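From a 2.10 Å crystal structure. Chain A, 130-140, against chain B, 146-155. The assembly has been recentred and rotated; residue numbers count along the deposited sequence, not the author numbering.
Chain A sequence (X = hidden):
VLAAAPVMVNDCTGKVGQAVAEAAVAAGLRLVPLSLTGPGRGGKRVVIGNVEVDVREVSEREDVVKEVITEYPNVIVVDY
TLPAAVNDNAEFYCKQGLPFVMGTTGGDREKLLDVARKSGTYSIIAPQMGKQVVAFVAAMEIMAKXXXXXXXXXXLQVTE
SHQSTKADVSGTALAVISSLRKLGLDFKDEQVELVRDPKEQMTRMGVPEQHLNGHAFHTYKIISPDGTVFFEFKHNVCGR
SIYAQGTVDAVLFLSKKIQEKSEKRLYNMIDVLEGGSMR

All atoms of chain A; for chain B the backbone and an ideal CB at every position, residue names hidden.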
ATOM      1  N   GLY A 130      11.777 -11.729  -3.535  1.00 37.79           N
ATOM      2  CA  GLY A 130      11.058 -11.433  -2.304  1.00 35.28           C
ATOM      3  C   GLY A 130       9.680 -10.912  -2.649  1.00 33.15           C
ATOM      4  O   GLY A 130       9.491  -9.666  -2.704  1.00 32.99           O
ATOM      5  N   LYS A 131       8.738 -11.850  -2.847  1.00 31.92           N
ATOM      6  CA  LYS A 131       7.454 -11.510  -3.463  1.00 31.81           C
ATOM      7  C   LYS A 131       6.632 -10.492  -2.685  1.00 30.30           C
ATOM      8  O   LYS A 131       5.897  -9.738  -3.295  1.00 30.82           O
ATOM      9  CB  LYS A 131       6.589 -12.737  -3.793  1.00 32.28           C
ATOM     10  CG  LYS A 131       5.757 -13.283  -2.661  1.00 31.53           C
ATOM     11  CD  LYS A 131       4.854 -14.393  -3.149  1.00 32.98           C
ATOM     12  CE  LYS A 131       3.818 -14.686  -2.065  1.00 33.04           C
ATOM     13  NZ  LYS A 131       2.917 -15.782  -2.462  1.00 35.31           N
ATOM     14  N   GLN A 132       6.754 -10.470  -1.363  1.00 29.60           N
ATOM     15  CA  GLN A 132       5.967  -9.506  -0.562  1.00 29.43           C
ATOM     16  C   GLN A 132       6.480  -8.095  -0.789  1.00 30.03           C
ATOM     17  O   GLN A 132       5.686  -7.123  -0.783  1.00 30.20           O
ATOM     18  CB  GLN A 132       5.987  -9.866   0.927  1.00 29.76           C
ATOM     19  CG  GLN A 132       5.177 -11.118   1.264  1.00 29.76           C
ATOM     20  CD  GLN A 132       5.865 -12.430   0.854  1.00 29.46           C
ATOM     21  OE1 GLN A 132       7.065 -12.437   0.528  1.00 29.06           O
ATOM     22  NE2 GLN A 132       5.105 -13.540   0.882  1.00 29.76           N
ATOM     23  N   VAL A 133       7.792  -7.969  -0.949  1.00 31.33           N
ATOM     24  CA  VAL A 133       8.394  -6.687  -1.312  1.00 32.96           C
ATOM     25  C   VAL A 133       7.951  -6.287  -2.734  1.00 33.14           C
ATOM     26  O   VAL A 133       7.581  -5.106  -2.958  1.00 34.33           O
ATOM     27  CB  VAL A 133       9.929  -6.672  -1.127  1.00 35.29           C
ATOM     28  CG1 VAL A 133      10.519  -5.375  -1.656  1.00 37.57           C
ATOM     29  CG2 VAL A 133      10.293  -6.802   0.352  1.00 36.19           C
ATOM     30  N   VAL A 134       7.911  -7.244  -3.665  1.00 33.21           N
ATOM     31  CA  VAL A 134       7.446  -6.957  -5.024  1.00 33.90           C
ATOM     32  C   VAL A 134       5.981  -6.438  -5.008  1.00 32.82           C
ATOM     33  O   VAL A 134       5.644  -5.509  -5.769  1.00 33.61           O
ATOM     34  CB  VAL A 134       7.541  -8.186  -5.954  1.00 34.97           C
ATOM     35  CG1 VAL A 134       6.851  -7.937  -7.293  1.00 36.62           C
ATOM     36  CG2 VAL A 134       8.997  -8.575  -6.171  1.00 37.26           C
ATOM     37  N   ALA A 135       5.129  -7.061  -4.189  1.00 31.55           N
ATOM     38  CA  ALA A 135       3.710  -6.665  -4.114  1.00 31.34           C
ATOM     39  C   ALA A 135       3.523  -5.239  -3.619  1.00 30.91           C
ATOM     40  O   ALA A 135       2.639  -4.513  -4.142  1.00 32.01           O
ATOM     41  CB  ALA A 135       2.914  -7.626  -3.226  1.00 31.28           C
ATOM     42  N   PHE A 136       4.306  -4.862  -2.604  1.00 30.43           N
ATOM     43  CA  PHE A 136       4.267  -3.516  -2.040  1.00 30.58           C
ATOM     44  C   PHE A 136       4.712  -2.481  -3.061  1.00 31.14           C
ATOM     45  O   PHE A 136       4.068  -1.441  -3.223  1.00 30.88           O
ATOM     46  CB  PHE A 136       5.168  -3.400  -0.805  1.00 31.47           C
ATOM     47  CG  PHE A 136       5.405  -1.992  -0.372  1.00 33.30           C
ATOM     48  CD1 PHE A 136       4.314  -1.230   0.099  1.00 33.84           C
ATOM     49  CD2 PHE A 136       6.673  -1.400  -0.439  1.00 34.90           C
ATOM     50  CE1 PHE A 136       4.484   0.092   0.498  1.00 35.89           C
ATOM     51  CE2 PHE A 136       6.849  -0.075  -0.014  1.00 37.27           C
ATOM     52  CZ  PHE A 136       5.745   0.675   0.442  1.00 37.52           C
ATOM     53  N   VAL A 137       5.820  -2.781  -3.741  1.00 31.69           N
ATOM     54  CA  VAL A 137       6.359  -1.909  -4.776  1.00 33.28           C
ATOM     55  C   VAL A 137       5.307  -1.670  -5.842  1.00 33.15           C
ATOM     56  O   VAL A 137       5.093  -0.520  -6.262  1.00 34.01           O
ATOM     57  CB  VAL A 137       7.660  -2.477  -5.396  1.00 35.20           C
ATOM     58  CG1 VAL A 137       8.038  -1.765  -6.698  1.00 37.75           C
ATOM     59  CG2 VAL A 137       8.787  -2.334  -4.396  1.00 36.59           C
ATOM     60  N   ALA A 138       4.633  -2.729  -6.249  1.00 32.63           N
ATOM     61  CA  ALA A 138       3.781  -2.640  -7.416  1.00 33.95           C
ATOM     62  C   ALA A 138       2.440  -1.993  -7.086  1.00 33.34           C
ATOM     63  O   ALA A 138       1.786  -1.393  -7.986  1.00 34.22           O
ATOM     64  CB  ALA A 138       3.570  -3.998  -8.031  1.00 34.99           C
ATOM     65  N   ALA A 139       2.054  -2.112  -5.809  1.00 32.49           N
ATOM     66  CA  ALA A 139       0.864  -1.446  -5.290  1.00 32.87           C
ATOM     67  C   ALA A 139       1.096   0.037  -5.311  1.00 33.58           C
ATOM     68  O   ALA A 139       0.282   0.771  -5.893  1.00 35.12           O
ATOM     69  CB  ALA A 139       0.575  -1.890  -3.865  1.00 32.54           C
ATOM     70  N   MET A 140       2.195   0.467  -4.669  1.00 33.62           N
ATOM     71  CA  MET A 140       2.544   1.872  -4.608  1.00 34.76           C
ATOM     72  C   MET A 140       2.531   2.491  -5.985  1.00 35.84           C
ATOM     73  O   MET A 140       2.062   3.598  -6.111  1.00 36.53           O
ATOM     74  CB  MET A 140       3.911   2.111  -3.981  1.00 35.73           C
ATOM     75  CG  MET A 140       4.028   1.881  -2.515  1.00 36.07           C
ATOM     76  SD  MET A 140       2.914   2.833  -1.497  1.00 38.10           S
ATOM     77  CE  MET A 140       3.373   4.504  -1.947  1.00 40.14           C
TER
ATOM     78  N   UNK B 146      -5.215  -7.213  -6.780  1.00 39.28           N
ATOM     79  CA  UNK B 146      -4.241  -7.688  -7.767  1.00 39.70           C
ATOM     80  C   UNK B 146      -3.553  -8.962  -7.256  1.00 37.57           C
ATOM     81  O   UNK B 146      -3.276  -9.836  -8.033  1.00 38.12           O
ATOM     82  CB  UNK B 146      -3.204  -6.603  -8.066  1.00 39.70           C
ATOM     83  N   UNK B 147      -3.252  -9.032  -5.968  1.00 35.74           N
ATOM     84  CA  UNK B 147      -2.331 -10.031  -5.398  1.00 34.47           C
ATOM     85  C   UNK B 147      -2.966 -10.790  -4.228  1.00 33.70           C
ATOM     86  O   UNK B 147      -2.422 -10.784  -3.128  1.00 32.55           O
ATOM     87  CB  UNK B 147      -1.041  -9.352  -4.932  1.00 34.47           C
ATOM     88  N   UNK B 148      -4.100 -11.480  -4.462  1.00 34.90           N
ATOM     89  CA  UNK B 148      -4.771 -12.269  -3.393  1.00 34.65           C
ATOM     90  C   UNK B 148      -3.863 -13.287  -2.713  1.00 33.88           C
ATOM     91  O   UNK B 148      -3.078 -13.933  -3.360  1.00 33.98           O
ATOM     92  CB  UNK B 148      -5.978 -13.007  -3.976  1.00 34.65           C
ATOM     93  N   UNK B 149      -3.980 -13.415  -1.399  1.00 33.47           N
ATOM     94  CA  UNK B 149      -3.132 -14.317  -0.597  1.00 33.13           C
ATOM     95  C   UNK B 149      -1.654 -13.995  -0.511  1.00 32.22           C
ATOM     96  O   UNK B 149      -0.895 -14.796   0.032  1.00 32.66           O
ATOM     97  CB  UNK B 149      -3.261 -15.735  -1.157  1.00 33.13           C
ATOM     98  N   UNK B 150      -1.223 -12.818  -0.966  1.00 31.71           N
ATOM     99  CA  UNK B 150       0.233 -12.527  -1.040  1.00 31.57           C
ATOM    100  C   UNK B 150       0.971 -12.584   0.283  1.00 31.16           C
ATOM    101  O   UNK B 150       2.188 -12.880   0.296  1.00 31.93           O
ATOM    102  CB  UNK B 150       0.445 -11.136  -1.641  1.00 31.57           C
ATOM    103  N   UNK B 151       0.270 -12.323   1.385  1.00 30.26           N
ATOM    104  CA  UNK B 151       0.856 -12.400   2.719  1.00 30.22           C
ATOM    105  C   UNK B 151       0.336 -13.610   3.524  1.00 30.83           C
ATOM    106  O   UNK B 151       0.425 -13.649   4.767  1.00 30.71           O
ATOM    107  CB  UNK B 151       0.564 -11.106   3.481  1.00 30.22           C
ATOM    108  N   UNK B 152      -0.164 -14.610   2.805  1.00 31.71           N
ATOM    109  CA  UNK B 152      -0.669 -15.826   3.424  1.00 33.01           C
ATOM    110  C   UNK B 152       0.339 -16.380   4.415  1.00 33.80           C
ATOM    111  O   UNK B 152       1.520 -16.515   4.060  1.00 34.34           O
ATOM    112  CB  UNK B 152      -0.999 -16.875   2.360  1.00 33.01           C
ATOM    113  N   UNK B 153      -0.089 -16.636   5.656  1.00 33.98           N
ATOM    114  CA  UNK B 153       0.798 -17.150   6.710  1.00 35.00           C
ATOM    115  C   UNK B 153       1.393 -16.082   7.627  1.00 33.81           C
ATOM    116  O   UNK B 153       1.866 -16.390   8.701  1.00 34.78           O
ATOM    117  CB  UNK B 153       1.943 -17.933   6.064  1.00 35.00           C
ATOM    118  N   UNK B 154       1.371 -14.827   7.202  1.00 31.77           N
ATOM    119  CA  UNK B 154       1.948 -13.729   7.998  1.00 31.24           C
ATOM    120  C   UNK B 154       1.060 -13.435   9.186  1.00 31.15           C
ATOM    121  O   UNK B 154      -0.080 -13.821   9.180  1.00 31.31           O
ATOM    122  CB  UNK B 154       2.130 -12.468   7.151  1.00 31.24           C
ATOM    123  N   UNK B 155       1.615 -12.778  10.193  1.00 31.32           N
ATOM    124  CA  UNK B 155       0.886 -12.311  11.361  1.00 31.49           C
ATOM    125  C   UNK B 155       0.634 -10.811  11.203  1.00 30.20           C
ATOM    126  O   UNK B 155       1.511 -10.062  10.726  1.00 29.29           O
ATOM    127  CB  UNK B 155       1.655 -12.611  12.649  1.00 31.49           C
TER

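At position 146 the backbone is still helical, and nothing of the chain A stretch lies within 5.5 Å of the ideal CB. Many residues would suit; the deposited one is Gln B146, which makes no contact with the helix of chain A.

Position 147 is the first to leave helical backbone angles, and its CA-to-CB bond points toward chain A. The ideal CB lies 4.6 Å from Ala A135 CB, and the small side chains of Ala A135 and Ala A138 leave a shallow apolar surface beside it. A large apolar side chain, aliphatic or aromatic, would suit. The residue is Phe B147. Its ring lies against the helix: Phe B147 CD2 is 3.7 Å from Ala A135 CB, and Phe B147 CZ is 3.9 Å from Ala A138 CB.

Positions 148 and 149 are the central pair of a type II turn. At 148 phi is -55°, chain A is out of reach, and proline is among several possibilities; it is Pro B148. At 149 the positive phi of 66° favours glycine, and Gly B149 is found. A water links its O to Lys A131 NZ.

Position 150 closes that turn, its N bonding to the O of Phe B147. The ideal CB points sideways, 4.6 Å from Ala A135 CB and 4.9 Å from Lys A131 CE, so a small residue fits readily, though a longer one is not excluded. More telling is the carbonyl, which faces the amide of Gln A132. The residue is Ala B150; Gln A132 NE2 donates to Ala B150 O at 3.0 Å, a bond to the main chain, which does not by itself select the side chain.

At 151 the CA-to-CB bond points away, but the ideal CB is 5.1 Å from Gln A132 CG, so a long side chain could bend back over that aliphatic segment. Methionine, leucine or an aromatic would serve. Phe B151 does so: Gln A132 CG sits over one ring face, 4.0 Å from the Phe B151 centroid, in a CH-pi contact.

Nothing of the chain A stretch lies within 5.5 Å of the ideal CB at 152, so the contact sets no preference; it is Ser B152. At 153, the backbone angles would jam a CB against the preceding carbonyl O, which calls for glycine: Gly B153.

Position 154 points toward chain A, with no atom of that stretch within 5.5 Å of its ideal CB, so only a long side chain could reach Gln A132. Tyr B154 does, Tyr B154 OH lying 3.2 Å from Gln A132 CD, without a hydrogen bond to the amide. Position 155 is beyond reach; it is Thr B155.

Chain B (146-155) QFPGAFSGYT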
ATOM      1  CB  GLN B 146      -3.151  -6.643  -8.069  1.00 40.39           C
ATOM      2  CG  GLN B 146      -3.504  -5.398  -8.861  1.00 43.21           C
ATOM      3  CD  GLN B 146      -4.305  -5.704 -10.084  1.00 45.62           C
ATOM      4  OE1 GLN B 146      -5.389  -5.150 -10.276  1.00 47.79           O
ATOM      5  NE2 GLN B 146      -3.804  -6.611 -10.913  1.00 45.91           N
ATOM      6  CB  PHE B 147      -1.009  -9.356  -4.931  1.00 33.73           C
ATOM      7  CG  PHE B 147      -0.388  -8.410  -5.944  1.00 35.14           C
ATOM      8  CD1 PHE B 147      -0.229  -8.796  -7.269  1.00 36.52           C
ATOM      9  CD2 PHE B 147       0.041  -7.132  -5.569  1.00 35.44           C
ATOM     10  CE1 PHE B 147       0.332  -7.916  -8.209  1.00 38.49           C
ATOM     11  CE2 PHE B 147       0.588  -6.257  -6.508  1.00 37.35           C
ATOM     12  CZ  PHE B 147       0.736  -6.649  -7.829  1.00 38.88           C
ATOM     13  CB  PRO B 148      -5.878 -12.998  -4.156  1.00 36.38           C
ATOM     14  CG  PRO B 148      -5.336 -13.132  -5.533  1.00 37.08           C
ATOM     15  CD  PRO B 148      -4.674 -11.796  -5.781  1.00 36.62           C
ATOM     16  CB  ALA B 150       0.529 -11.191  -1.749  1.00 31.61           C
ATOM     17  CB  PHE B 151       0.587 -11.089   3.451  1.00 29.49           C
ATOM     18  CG  PHE B 151       1.344  -9.927   2.890  1.00 29.66           C
ATOM     19  CD1 PHE B 151       0.872  -9.268   1.776  1.00 29.93           C
ATOM     20  CD2 PHE B 151       2.538  -9.509   3.473  1.00 30.21           C
ATOM     21  CE1 PHE B 151       1.567  -8.187   1.242  1.00 30.58           C
ATOM     22  CE2 PHE B 151       3.272  -8.461   2.924  1.00 30.89           C
ATOM     23  CZ  PHE B 151       2.782  -7.785   1.815  1.00 31.09           C
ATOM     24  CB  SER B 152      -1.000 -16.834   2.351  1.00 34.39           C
ATOM     25  OG  SER B 152      -1.745 -17.900   2.910  1.00 36.67           O
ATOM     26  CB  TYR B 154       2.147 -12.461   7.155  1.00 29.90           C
ATOM     27  CG  TYR B 154       3.407 -12.452   6.303  1.00 30.42           C
ATOM     28  CD1 TYR B 154       3.727 -13.535   5.474  1.00 31.56           C
ATOM     29  CD2 TYR B 154       4.283 -11.375   6.323  1.00 30.36           C
ATOM     30  CE1 TYR B 154       4.892 -13.542   4.696  1.00 32.42           C
ATOM     31  CE2 TYR B 154       5.441 -11.364   5.555  1.00 31.44           C
ATOM     32  CZ  TYR B 154       5.740 -12.449   4.729  1.00 32.48           C
ATOM     33  OH  TYR B 154       6.880 -12.457   3.938  1.00 33.98           O
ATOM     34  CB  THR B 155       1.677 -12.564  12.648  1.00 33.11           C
ATOM     35  OG1 THR B 155       1.687 -13.969  12.904  1.00 35.16           O
ATOM     36  CG2 THR B 155       1.010 -11.947  13.856  1.00 33.75           C
TER
HETATM   37  O   HOH W   1       1.650 -15.867   0.224  1.00 42.82           O
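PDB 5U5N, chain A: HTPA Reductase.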